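PDB 6FOP: glycoside hydrolase family 81 from Clostridium thermocellum, which probably hydrolyses beta-1,3-glucans such as laminarin as part of the bacterium's cellulosome. Local coordinates for residues A628-M633 against H651-L656. Sequence-based numbering, arbitrary orientation.
Sequences AAAKNM and HWICNL. With MG (magnesium ion), chain Z.
Ile653 pushes its CG2 methyl against the backbone of helix 628-633 between Ala630 and Lys631. This is the tight part of the contact. The methyl lies 3.5 Å from Lys631 N and 3.8 Å from Lys631 CB. Ala630 CB meets the same methyl at 4.0 Å. The axes of segments 628-633 and 651-656 approach to 8.8 Å and run roughly antiparallel, at 144°. The CB of Ile653 points at the other helix, and CG2, anti to the backbone N, reaches the Ala630-Lys631 peptide.

Lys631 and Cys654 make a second point of contact, which leads toward the surface. The lysine chain is fully extended, with CG anti to the backbone N (chi1 -175°). Its CD and CE methylenes run past the thiol, and CE is 3.9 Å from Cys654 SG. The ammonium NZ goes on to hydrogen-bond Thr314 OG1, and Asp657 is a long, weak ion partner. Lys631 remains partly exposed, whereas Ala630, Ile653 and Cys654 are buried. The solvent side carries Ala628 and Asn632, both exposed, with CB pointing away from 651-656. No hydrogen bond joins the two segments.

Lys631 O binds a magnesium ion at 2.4 Å, together with Trp634 O and a water.

The contact joins helix 627-633 to helix 646-659 in the C-terminal family 81 domain. Tyr619 of helix 615-622 touches both Met633 and Ile653, so a third helix packs against the pair. On helix 646-659, Cys654 also meets Tyr315 of a preceding loop.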
ATOM      1  N   ALA A 628      -8.804  -2.224 -31.011  1.00 16.83           N
ATOM      2  CA  ALA A 628      -9.618  -1.862 -32.173  1.00 16.64           C
ATOM      3  C   ALA A 628     -11.090  -1.686 -31.789  1.00 16.61           C
ATOM      4  O   ALA A 628     -11.744  -0.722 -32.195  1.00 17.45           O
ATOM      5  CB  ALA A 628      -9.470  -2.888 -33.277  1.00 18.96           C
ATOM      6  N   ALA A 629     -11.592  -2.583 -30.946  1.00 16.21           N
ATOM      7  CA  ALA A 629     -12.955  -2.447 -30.449  1.00 16.49           C
ATOM      8  C   ALA A 629     -13.100  -1.207 -29.552  1.00 15.16           C
ATOM      9  O   ALA A 629     -14.090  -0.457 -29.651  1.00 16.29           O
ATOM     10  CB  ALA A 629     -13.394  -3.703 -29.722  1.00 17.41           C
ATOM     11  N   ALA A 630     -12.103  -0.982 -28.690  1.00 14.59           N
ATOM     12  CA  ALA A 630     -12.152   0.193 -27.806  1.00 14.60           C
ATOM     13  C   ALA A 630     -12.183   1.499 -28.612  1.00 14.38           C
ATOM     14  O   ALA A 630     -12.931   2.424 -28.270  1.00 14.81           O
ATOM     15  CB  ALA A 630     -10.963   0.188 -26.830  1.00 14.89           C
ATOM     16  N   LYS A 631     -11.363   1.568 -29.664  1.00 14.16           N
ATOM     17  CA  LYS A 631     -11.377   2.724 -30.547  1.00 14.64           C
ATOM     18  C   LYS A 631     -12.739   2.922 -31.231  1.00 14.99           C
ATOM     19  O   LYS A 631     -13.228   4.036 -31.343  1.00 14.43           O
ATOM     20  CB  LYS A 631     -10.299   2.561 -31.609  1.00 15.03           C
ATOM     21  CG  LYS A 631     -10.156   3.780 -32.510  1.00 16.45           C
ATOM     22  CD  LYS A 631      -9.078   3.591 -33.567  1.00 17.09           C
ATOM     23  CE  LYS A 631      -9.040   4.759 -34.548  1.00 17.64           C
ATOM     24  NZ  LYS A 631      -7.983   4.563 -35.567  1.00 19.83           N
ATOM     25  N   ASN A 632     -13.340   1.827 -31.657  1.00 15.09           N
ATOM     26  CA  ASN A 632     -14.634   1.891 -32.306  1.00 15.65           C
ATOM     27  C   ASN A 632     -15.731   2.420 -31.364  1.00 15.97           C
ATOM     28  O   ASN A 632     -16.566   3.219 -31.780  1.00 16.72           O
ATOM     29  CB  ASN A 632     -14.999   0.528 -32.881  1.00 16.42           C
ATOM     30  CG  ASN A 632     -15.889   0.630 -34.105  1.00 17.05           C
ATOM     31  OD1 ASN A 632     -15.630   1.411 -35.021  1.00 21.03           O
ATOM     32  ND2 ASN A 632     -16.941  -0.154 -34.130  1.00 18.53           N
ATOM     33  N   MET A 633     -15.701   1.966 -30.103  1.00 14.31           N
ATOM     34  CA  MET A 633     -16.689   2.385 -29.107  1.00 14.72           C
ATOM     35  C   MET A 633     -16.447   3.803 -28.613  1.00 14.17           C
ATOM     36  O   MET A 633     -17.382   4.500 -28.218  1.00 14.80           O
ATOM     37  CB  MET A 633     -16.743   1.422 -27.926  1.00 15.65           C
ATOM     38  CG  MET A 633     -17.192   0.026 -28.307  1.00 15.93           C
ATOM     39  SD  MET A 633     -17.414  -1.076 -26.911  1.00 18.15           S
ATOM     40  CE  MET A 633     -15.728  -1.346 -26.375  1.00 18.98           C
ATOM     41  N   HIS A 651      -5.426   9.097 -27.388  1.00 13.91           N
ATOM     42  CA  HIS A 651      -4.002   8.800 -27.627  1.00 14.06           C
ATOM     43  C   HIS A 651      -3.627   7.426 -27.060  1.00 13.42           C
ATOM     44  O   HIS A 651      -2.922   6.653 -27.708  1.00 14.19           O
ATOM     45  CB  HIS A 651      -3.191   9.920 -27.009  1.00 15.04           C
ATOM     46  CG  HIS A 651      -1.710   9.808 -27.161  1.00 14.75           C
ATOM     47  ND1 HIS A 651      -0.906   9.224 -26.207  1.00 15.58           N
ATOM     48  CD2 HIS A 651      -0.869  10.352 -28.075  1.00 14.39           C
ATOM     49  CE1 HIS A 651       0.353   9.378 -26.547  1.00 15.05           C
ATOM     50  NE2 HIS A 651       0.406  10.071 -27.671  1.00 15.00           N
ATOM     51  N   TRP A 652      -4.153   7.109 -25.863  1.00 13.58           N
ATOM     52  CA  TRP A 652      -3.895   5.819 -25.232  1.00 14.19           C
ATOM     53  C   TRP A 652      -4.456   4.690 -26.096  1.00 12.88           C
ATOM     54  O   TRP A 652      -3.742   3.730 -26.483  1.00 14.00           O
ATOM     55  CB  TRP A 652      -4.545   5.809 -23.858  1.00 14.18           C
ATOM     56  CG  TRP A 652      -4.539   4.490 -23.153  1.00 14.28           C
ATOM     57  CD1 TRP A 652      -5.491   3.516 -23.213  1.00 13.99           C
ATOM     58  CD2 TRP A 652      -3.572   4.035 -22.204  1.00 14.57           C
ATOM     59  NE1 TRP A 652      -5.166   2.472 -22.399  1.00 15.77           N
ATOM     60  CE2 TRP A 652      -3.993   2.760 -21.763  1.00 14.98           C
ATOM     61  CE3 TRP A 652      -2.374   4.560 -21.709  1.00 15.67           C
ATOM     62  CZ2 TRP A 652      -3.275   2.023 -20.831  1.00 17.12           C
ATOM     63  CZ3 TRP A 652      -1.669   3.832 -20.778  1.00 17.45           C
ATOM     64  CH2 TRP A 652      -2.106   2.567 -20.370  1.00 16.98           C
ATOM     65  N   ILE A 653      -5.740   4.797 -26.414  1.00 13.37           N
ATOM     66  CA  ILE A 653      -6.406   3.723 -27.135  1.00 14.23           C
ATOM     67  C   ILE A 653      -5.768   3.499 -28.513  1.00 14.34           C
ATOM     68  O   ILE A 653      -5.492   2.358 -28.909  1.00 14.42           O
ATOM     69  CB  ILE A 653      -7.907   4.031 -27.287  1.00 14.65           C
ATOM     70  CG1 ILE A 653      -8.612   3.979 -25.928  1.00 14.99           C
ATOM     71  CG2 ILE A 653      -8.557   3.045 -28.241  1.00 15.65           C
ATOM     72  CD1 ILE A 653     -10.018   4.536 -25.939  1.00 15.26           C
ATOM     73  N   CYS A 654      -5.514   4.599 -29.229  1.00 13.99           N
ATOM     74  CA  CYS A 654      -4.994   4.489 -30.605  1.00 15.59           C
ATOM     75  C   CYS A 654      -3.531   4.045 -30.631  1.00 14.33           C
ATOM     76  O   CYS A 654      -3.096   3.385 -31.577  1.00 15.54           O
ATOM     77  CB  CYS A 654      -5.148   5.797 -31.349  1.00 16.47           C
ATOM     78  SG  CYS A 654      -6.870   6.218 -31.712  1.00 18.36           S
ATOM     79  N   ASN A 655      -2.745   4.389 -29.584  1.00 14.69           N
ATOM     80  CA  ASN A 655      -1.401   3.823 -29.485  1.00 15.17           C
ATOM     81  C   ASN A 655      -1.446   2.308 -29.269  1.00 14.68           C
ATOM     82  O   ASN A 655      -0.673   1.565 -29.884  1.00 16.17           O
ATOM     83  CB  ASN A 655      -0.562   4.513 -28.426  1.00 15.59           C
ATOM     84  CG  ASN A 655       0.247   5.664 -29.007  1.00 15.45           C
ATOM     85  OD1 ASN A 655       1.141   5.449 -29.830  1.00 17.64           O
ATOM     86  ND2 ASN A 655      -0.077   6.884 -28.602  1.00 16.14           N
ATOM     87  N   LEU A 656      -2.331   1.818 -28.395  1.00 15.39           N
ATOM     88  CA  LEU A 656      -2.421   0.362 -28.230  1.00 15.40           C
ATOM     89  C   LEU A 656      -2.887  -0.338 -29.513  1.00 14.81           C
ATOM     90  O   LEU A 656      -2.434  -1.419 -29.847  1.00 16.36           O
ATOM     91  CB  LEU A 656      -3.300  -0.020 -27.034  1.00 16.17           C
ATOM     92  CG  LEU A 656      -2.735   0.405 -25.670  1.00 16.45           C
ATOM     93  CD1 LEU A 656      -3.778   0.211 -24.585  1.00 17.06           C
ATOM     94  CD2 LEU A 656      -1.464  -0.337 -25.343  1.00 19.52           C
TER
HETATM   95 MG    MG Z 825     -14.737   5.657 -32.352  1.00 20.47          MG
HETATM   96  O   HOH W   1     -12.989   7.123 -33.018  1.00 20.97           O